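Long-range contact in glycerol kinase, putative (Plasmodium falciparum, PDB 2W40), which probably phosphorylates glycerol with ATP to give sn-glycerol 3-phosphate, and belongs to the FGGY kinase family of the actin-like ATPase superfamily: residues 127-138 with 284-292. Sequence-based numbering, arbitrary orientation.
With EDO (1,2-ethanediol), chain B; EDO (1,2-ethanediol), chain D.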
ATOM      1  N   GLN C 127     -28.527 -11.268 -20.000  1.00  9.49           N
ATOM      2  CA  GLN C 127     -29.135 -10.691 -18.816  1.00  8.48           C
ATOM      3  C   GLN C 127     -30.572 -11.069 -18.723  1.00  9.56           C
ATOM      4  O   GLN C 127     -31.063 -11.459 -17.648  1.00  8.72           O
ATOM      5  CB  GLN C 127     -28.892  -9.212 -18.777  1.00  9.84           C
ATOM      6  CG  GLN C 127     -29.470  -8.559 -17.467  1.00 10.18           C
ATOM      7  CD  GLN C 127     -29.675  -7.047 -17.558  1.00  9.95           C
ATOM      8  OE1 GLN C 127     -29.814  -6.432 -18.653  1.00 13.83           O
ATOM      9  NE2 GLN C 127     -29.749  -6.437 -16.375  1.00 12.88           N
ATOM     10  N   LYS C 128     -31.305 -11.020 -19.837  1.00 10.34           N
ATOM     11  CA  LYS C 128     -32.737 -11.399 -19.830  1.00 11.66           C
ATOM     12  C   LYS C 128     -32.869 -12.870 -19.444  1.00 10.28           C
ATOM     13  O   LYS C 128     -33.708 -13.267 -18.702  1.00 11.21           O
ATOM     14  CB  LYS C 128     -33.403 -11.145 -21.166  1.00 15.19           C
ATOM     15  CG  LYS C 128     -33.655  -9.659 -21.561  1.00 24.11           C
ATOM     16  CD  LYS C 128     -34.230  -8.768 -20.373  1.00 30.38           C
ATOM     17  CE  LYS C 128     -34.543  -7.320 -20.820  1.00 29.56           C
ATOM     18  NZ  LYS C 128     -34.304  -6.249 -19.757  1.00 31.09           N
ATOM     19  N   LYS C 129     -31.962 -13.696 -19.940  1.00  9.64           N
ATOM     20  CA  LYS C 129     -32.060 -15.118 -19.648  1.00  8.83           C
ATOM     21  C   LYS C 129     -31.765 -15.441 -18.179  1.00  8.44           C
ATOM     22  O   LYS C 129     -32.445 -16.248 -17.601  1.00  9.39           O
ATOM     23  CB  LYS C 129     -31.192 -15.855 -20.627  1.00  8.14           C
ATOM     24  CG  LYS C 129     -31.110 -17.372 -20.419  1.00 10.17           C
ATOM     25  CD  LYS C 129     -32.422 -18.137 -20.526  1.00 14.09           C
ATOM     26  CE  LYS C 129     -33.141 -18.183 -21.988  1.00 15.21           C
ATOM     27  NZ  LYS C 129     -32.210 -18.817 -23.005  1.00 18.49           N
ATOM     28  N   THR C 130     -30.638 -14.893 -17.689  1.00  7.98           N
ATOM     29  CA  THR C 130     -30.008 -15.342 -16.443  1.00  8.10           C
ATOM     30  C   THR C 130     -30.083 -14.372 -15.301  1.00  7.79           C
ATOM     31  O   THR C 130     -29.782 -14.721 -14.184  1.00  8.47           O
ATOM     32  CB  THR C 130     -28.501 -15.756 -16.644  1.00  9.26           C
ATOM     33  OG1 THR C 130     -27.769 -14.533 -16.898  1.00  9.04           O
ATOM     34  CG2 THR C 130     -28.324 -16.848 -17.707  1.00 10.86           C
ATOM     35  N   GLY C 131     -30.326 -13.100 -15.571  1.00  8.62           N
ATOM     36  CA  GLY C 131     -30.194 -12.058 -14.565  1.00  7.73           C
ATOM     37  C   GLY C 131     -28.914 -11.257 -14.394  1.00  7.14           C
ATOM     38  O   GLY C 131     -28.867 -10.239 -13.717  1.00  9.13           O
ATOM     39  N   THR C 132     -27.924 -11.626 -15.203  1.00  8.11           N
ATOM     40  CA  THR C 132     -26.614 -11.017 -15.171  1.00  6.94           C
ATOM     41  C   THR C 132     -25.989 -10.978 -16.583  1.00  8.36           C
ATOM     42  O   THR C 132     -26.367 -11.773 -17.416  1.00  8.46           O
ATOM     43  CB  THR C 132     -25.615 -11.844 -14.214  1.00  8.76           C
ATOM     44  OG1 THR C 132     -24.422 -11.080 -13.970  1.00 10.74           O
ATOM     45  CG2 THR C 132     -25.390 -13.299 -14.768  1.00  9.70           C
ATOM     46  N   TYR C 133     -25.062 -10.033 -16.723  1.00  8.39           N
ATOM     47  CA  TYR C 133     -24.100 -10.095 -17.866  1.00  8.58           C
ATOM     48  C   TYR C 133     -22.998 -11.105 -17.535  1.00  9.23           C
ATOM     49  O   TYR C 133     -22.895 -11.559 -16.399  1.00 10.39           O
ATOM     50  CB  TYR C 133     -23.498  -8.742 -18.072  1.00  9.26           C
ATOM     51  CG  TYR C 133     -24.423  -7.589 -18.394  1.00 11.26           C
ATOM     52  CD1 TYR C 133     -25.465  -7.740 -19.212  1.00 10.25           C
ATOM     53  CD2 TYR C 133     -24.258  -6.387 -17.805  1.00 17.73           C
ATOM     54  CE1 TYR C 133     -26.247  -6.689 -19.628  1.00 13.79           C
ATOM     55  CE2 TYR C 133     -25.121  -5.338 -18.098  1.00 17.41           C
ATOM     56  CZ  TYR C 133     -26.118  -5.520 -19.064  1.00 18.79           C
ATOM     57  OH  TYR C 133     -26.995  -4.458 -19.405  1.00 24.39           O
ATOM     58  N   PHE C 134     -22.236 -11.543 -18.548  1.00  9.22           N
ATOM     59  CA  PHE C 134     -21.025 -12.328 -18.297  1.00  8.43           C
ATOM     60  C   PHE C 134     -20.165 -11.556 -17.315  1.00  7.65           C
ATOM     61  O   PHE C 134     -19.963 -10.335 -17.436  1.00  9.15           O
ATOM     62  CB  PHE C 134     -20.210 -12.514 -19.611  1.00  8.45           C
ATOM     63  CG  PHE C 134     -20.857 -13.417 -20.664  1.00 10.41           C
ATOM     64  CD1 PHE C 134     -21.835 -14.384 -20.358  1.00  9.51           C
ATOM     65  CD2 PHE C 134     -20.499 -13.308 -21.994  1.00 11.64           C
ATOM     66  CE1 PHE C 134     -22.417 -15.227 -21.357  1.00 10.73           C
ATOM     67  CE2 PHE C 134     -21.128 -14.147 -22.955  1.00  9.94           C
ATOM     68  CZ  PHE C 134     -21.976 -15.121 -22.637  1.00 11.10           C
ATOM     69  N   ASN C 135     -19.543 -12.321 -16.411  1.00  8.20           N
ATOM     70  CA  ASN C 135     -18.625 -11.783 -15.445  1.00  8.33           C
ATOM     71  C   ASN C 135     -17.672 -12.867 -14.949  1.00  7.94           C
ATOM     72  O   ASN C 135     -17.828 -14.016 -15.315  1.00  8.06           O
ATOM     73  CB  ASN C 135     -19.411 -11.080 -14.319  1.00 10.13           C
ATOM     74  CG  ASN C 135     -20.335 -12.025 -13.585  1.00  7.40           C
ATOM     75  OD1 ASN C 135     -19.907 -13.196 -13.254  1.00  9.23           O
ATOM     76  ND2 ASN C 135     -21.558 -11.538 -13.244  1.00  8.77           N
ATOM     77  N   THR C 136     -16.720 -12.474 -14.126  1.00  8.93           N
ATOM     78  CA  THR C 136     -15.741 -13.407 -13.580  1.00  9.37           C
ATOM     79  C   THR C 136     -16.213 -14.104 -12.320  1.00  9.50           C
ATOM     80  O   THR C 136     -15.467 -14.951 -11.753  1.00 11.46           O
ATOM     81  CB  THR C 136     -14.384 -12.753 -13.268  1.00 10.52           C
ATOM     82  OG1 THR C 136     -14.637 -11.773 -12.282  1.00 13.26           O
ATOM     83  CG2 THR C 136     -13.783 -12.050 -14.522  1.00 11.69           C
ATOM     84  N   TYR C 137     -17.415 -13.721 -11.887  1.00  9.55           N
ATOM     85  CA  TYR C 137     -17.951 -13.921 -10.502  1.00  8.46           C
ATOM     86  C   TYR C 137     -18.799 -15.233 -10.443  1.00  8.21           C
ATOM     87  O   TYR C 137     -18.606 -16.074  -9.522  1.00 10.73           O
ATOM     88  CB  TYR C 137     -18.803 -12.683 -10.208  1.00  9.66           C
ATOM     89  CG  TYR C 137     -19.589 -12.664  -8.914  1.00  7.70           C
ATOM     90  CD1 TYR C 137     -19.124 -13.306  -7.746  1.00  9.60           C
ATOM     91  CD2 TYR C 137     -20.698 -11.905  -8.841  1.00  9.82           C
ATOM     92  CE1 TYR C 137     -19.900 -13.201  -6.523  1.00  8.57           C
ATOM     93  CE2 TYR C 137     -21.454 -11.848  -7.688  1.00  9.13           C
ATOM     94  CZ  TYR C 137     -21.026 -12.446  -6.523  1.00  9.91           C
ATOM     95  OH  TYR C 137     -21.820 -12.319  -5.384  1.00 11.21           O
ATOM     96  N   PHE C 138     -19.767 -15.367 -11.378  1.00  7.17           N
ATOM     97  CA  PHE C 138     -20.638 -16.558 -11.486  1.00  7.52           C
ATOM     98  C   PHE C 138     -19.915 -17.828 -11.845  1.00  7.28           C
ATOM     99  O   PHE C 138     -18.787 -17.772 -12.202  1.00  9.53           O
ATOM    100  CB  PHE C 138     -21.829 -16.252 -12.324  1.00  9.61           C
ATOM    101  CG  PHE C 138     -22.919 -15.461 -11.610  1.00  9.09           C
ATOM    102  CD1 PHE C 138     -22.655 -14.666 -10.500  1.00 10.09           C
ATOM    103  CD2 PHE C 138     -24.237 -15.615 -12.017  1.00  8.35           C
ATOM    104  CE1 PHE C 138     -23.710 -13.984  -9.842  1.00 11.22           C
ATOM    105  CE2 PHE C 138     -25.289 -14.926 -11.387  1.00 11.20           C
ATOM    106  CZ  PHE C 138     -24.988 -14.070 -10.332  1.00  9.57           C
ATOM    107  N   TYR C 284     -34.927  -6.012 -14.042  1.00 11.99           N
ATOM    108  CA  TYR C 284     -33.642  -6.069 -14.689  1.00 12.93           C
ATOM    109  C   TYR C 284     -33.010  -4.676 -14.544  1.00 12.80           C
ATOM    110  O   TYR C 284     -33.572  -3.660 -14.977  1.00 14.91           O
ATOM    111  CB  TYR C 284     -33.754  -6.416 -16.136  1.00 12.63           C
ATOM    112  CG  TYR C 284     -34.202  -7.819 -16.447  1.00 11.97           C
ATOM    113  CD1 TYR C 284     -33.344  -8.913 -16.284  1.00 12.97           C
ATOM    114  CD2 TYR C 284     -35.506  -8.059 -16.905  1.00 14.25           C
ATOM    115  CE1 TYR C 284     -33.785 -10.202 -16.564  1.00 12.40           C
ATOM    116  CE2 TYR C 284     -35.918  -9.340 -17.231  1.00 13.94           C
ATOM    117  CZ  TYR C 284     -35.068 -10.441 -17.051  1.00 14.44           C
ATOM    118  OH  TYR C 284     -35.582 -11.709 -17.418  1.00 13.13           O
ATOM    119  N   SER C 285     -31.773  -4.666 -14.049  1.00 13.19           N
ATOM    120  CA  SER C 285     -31.040  -3.441 -13.765  1.00 12.24           C
ATOM    121  C   SER C 285     -30.565  -2.825 -15.082  1.00 13.57           C
ATOM    122  O   SER C 285     -30.247  -3.520 -16.018  1.00 13.71           O
ATOM    123  CB  SER C 285     -29.829  -3.730 -12.866  1.00 13.87           C
ATOM    124  OG  SER C 285     -29.148  -2.584 -12.494  1.00 11.71           O
ATOM    125  N   THR C 286     -30.533  -1.517 -15.095  1.00 13.00           N
ATOM    126  CA  THR C 286     -29.726  -0.775 -16.090  1.00 14.77           C
ATOM    127  C   THR C 286     -28.498  -0.057 -15.489  1.00 14.01           C
ATOM    128  O   THR C 286     -27.801   0.751 -16.216  1.00 15.19           O
ATOM    129  CB  THR C 286     -30.568   0.269 -16.838  1.00 17.21           C
ATOM    130  OG1 THR C 286     -31.005   1.268 -15.930  1.00 21.72           O
ATOM    131  CG2 THR C 286     -31.770  -0.388 -17.546  1.00 18.69           C
ATOM    132  N   CYS C 287     -28.179  -0.385 -14.234  1.00 13.08           N
ATOM    133  CA  CYS C 287     -27.260   0.329 -13.369  1.00 12.85           C
ATOM    134  C   CYS C 287     -26.322  -0.664 -12.696  1.00 12.32           C
ATOM    135  O   CYS C 287     -25.743  -0.299 -11.718  1.00 12.88           O
ATOM    136  CB  CYS C 287     -28.055   1.173 -12.207  1.00 12.53           C
ATOM    137  SG  CYS C 287     -28.960   2.435 -12.974  1.00 23.38           S
ATOM    138  N   GLY C 288     -26.077  -1.839 -13.269  1.00 10.67           N
ATOM    139  CA  GLY C 288     -25.082  -2.687 -12.712  1.00  9.43           C
ATOM    140  C   GLY C 288     -25.413  -3.584 -11.566  1.00 10.10           C
ATOM    141  O   GLY C 288     -24.522  -4.130 -10.954  1.00 10.86           O
ATOM    142  N   LEU C 289     -26.685  -3.769 -11.261  1.00 10.01           N
ATOM    143  CA  LEU C 289     -27.099  -4.688 -10.232  1.00  8.34           C
ATOM    144  C   LEU C 289     -27.521  -6.016 -10.894  1.00  8.44           C
ATOM    145  O   LEU C 289     -27.865  -6.102 -12.075  1.00 10.94           O
ATOM    146  CB  LEU C 289     -28.252  -4.027  -9.452  1.00 11.33           C
ATOM    147  CG  LEU C 289     -27.927  -2.678  -8.730  1.00  8.41           C
ATOM    148  CD1 LEU C 289     -29.056  -2.172  -7.868  1.00 10.66           C
ATOM    149  CD2 LEU C 289     -26.670  -2.806  -7.772  1.00 13.66           C
ATOM    150  N   ILE C 290     -27.420  -7.081 -10.135  1.00  9.33           N
ATOM    151  CA  ILE C 290     -27.761  -8.431 -10.638  1.00  8.11           C
ATOM    152  C   ILE C 290     -29.184  -8.820 -10.204  1.00  9.27           C
ATOM    153  O   ILE C 290     -29.559  -8.596  -9.058  1.00  9.84           O
ATOM    154  CB  ILE C 290     -26.759  -9.458 -10.047  1.00  9.51           C
ATOM    155  CG1 ILE C 290     -25.328  -9.294 -10.644  1.00 10.26           C
ATOM    156  CG2 ILE C 290     -27.291 -10.946 -10.215  1.00  9.24           C
ATOM    157  CD1 ILE C 290     -24.356 -10.230 -10.124  1.00  9.86           C
ATOM    158  N   THR C 291     -29.956  -9.357 -11.124  1.00  8.54           N
ATOM    159  CA  THR C 291     -31.293  -9.934 -10.828  1.00  8.63           C
ATOM    160  C   THR C 291     -31.126 -11.354 -10.321  1.00  9.03           C
ATOM    161  O   THR C 291     -30.481 -12.146 -11.026  1.00  8.74           O
ATOM    162  CB  THR C 291     -32.150  -9.984 -12.108  1.00 10.43           C
ATOM    163  OG1 THR C 291     -32.162  -8.713 -12.652  1.00  9.41           O
ATOM    164  CG2 THR C 291     -33.566 -10.492 -11.851  1.00  9.61           C
ATOM    165  N   THR C 292     -31.586 -11.657  -9.124  1.00  9.39           N
ATOM    166  CA  THR C 292     -31.419 -12.976  -8.551  1.00  8.12           C
ATOM    167  C   THR C 292     -32.739 -13.445  -7.877  1.00  7.91           C
ATOM    168  O   THR C 292     -33.729 -12.713  -7.839  1.00  8.98           O
ATOM    169  CB  THR C 292     -30.211 -12.969  -7.568  1.00  9.72           C
ATOM    170  OG1 THR C 292     -29.866 -14.301  -7.249  1.00 10.35           O
ATOM    171  CG2 THR C 292     -30.597 -12.147  -6.249  1.00  8.81           C
TER
HETATM  172  C1  EDO B1508     -26.421  -6.683 -14.756  1.00 16.66           C
HETATM  173  O1  EDO B1508     -26.891  -5.335 -14.519  1.00 18.51           O
HETATM  174  C2  EDO B1508     -25.045  -6.913 -14.192  1.00 12.76           C
HETATM  175  O2  EDO B1508     -24.625  -8.184 -14.455  1.00 15.38           O
HETATM  176  C1  EDO D1505     -28.280 -17.151 -24.540  1.00 28.96           C
HETATM  177  O1  EDO D1505     -28.598 -16.657 -25.845  1.00 32.95           O
HETATM  178  C2  EDO D1505     -29.303 -16.428 -23.703  1.00 23.85           C
HETATM  179  O2  EDO D1505     -30.633 -16.846 -24.073  1.00 22.63           O
HETATM  180  O   HOH W   1     -30.154  -7.017 -13.539  1.00 10.46           O
HETATM  181  O   HOH W   2     -30.348  -3.825 -18.990  1.00 27.52           O
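Gln127 and Lys128, on the last turn of helix 123-130, meet Tyr284 and Ser285 in the loop before strand 290-295, joining the N- and C-terminal halves of the FGGY kinase fold at an edge strand of the second half's sheet. Two firm hydrogen bonds link the segments. The extended side chain of Gln127, CG anti to the backbone N (chi1 -177°), carries NE2 to Ser285 O (3.0 Å); the bond is nearly straight, lies in the amide plane and uses a carbonyl lone pair. Gly131, leaving the helix with positive phi, accepts from the start of the strand: Thr291 N reaches Gly131 O at 2.9 Å. A weak contact runs from Tyr284 OH to Lys128 O, and the hydroxyl also bonds Asn196 ND2. Water 1 ties Gln127 NE2 to Ser285 N, Leu289 O and Thr291 OG1, which also hydrogen-bonds Val283 O, while water 2 joins Gln127 OE1 to Ser285 O, so both ends of the amide are held. A 1,2-ethanediol, probably from the crystallisation liquor, bridges Tyr133 N and Leu289 O. Against the Tyr284 ring, Lys128 makes a CH-pi contact, its CD over one face 3.7 Å from the centroid; a bend at chi2 (-44°) folds the chain there. The apolar end is built on Ile290, whose CD1 lies at the edge of the Tyr137 ring. Tyr137 OH hydrogen-bonds a bound glycerol, which places this packing beside that ligand. Phe138 and Ile290 approach each other from opposite directions, Phe138 CE1 3.8 Å from Ile290 CD1.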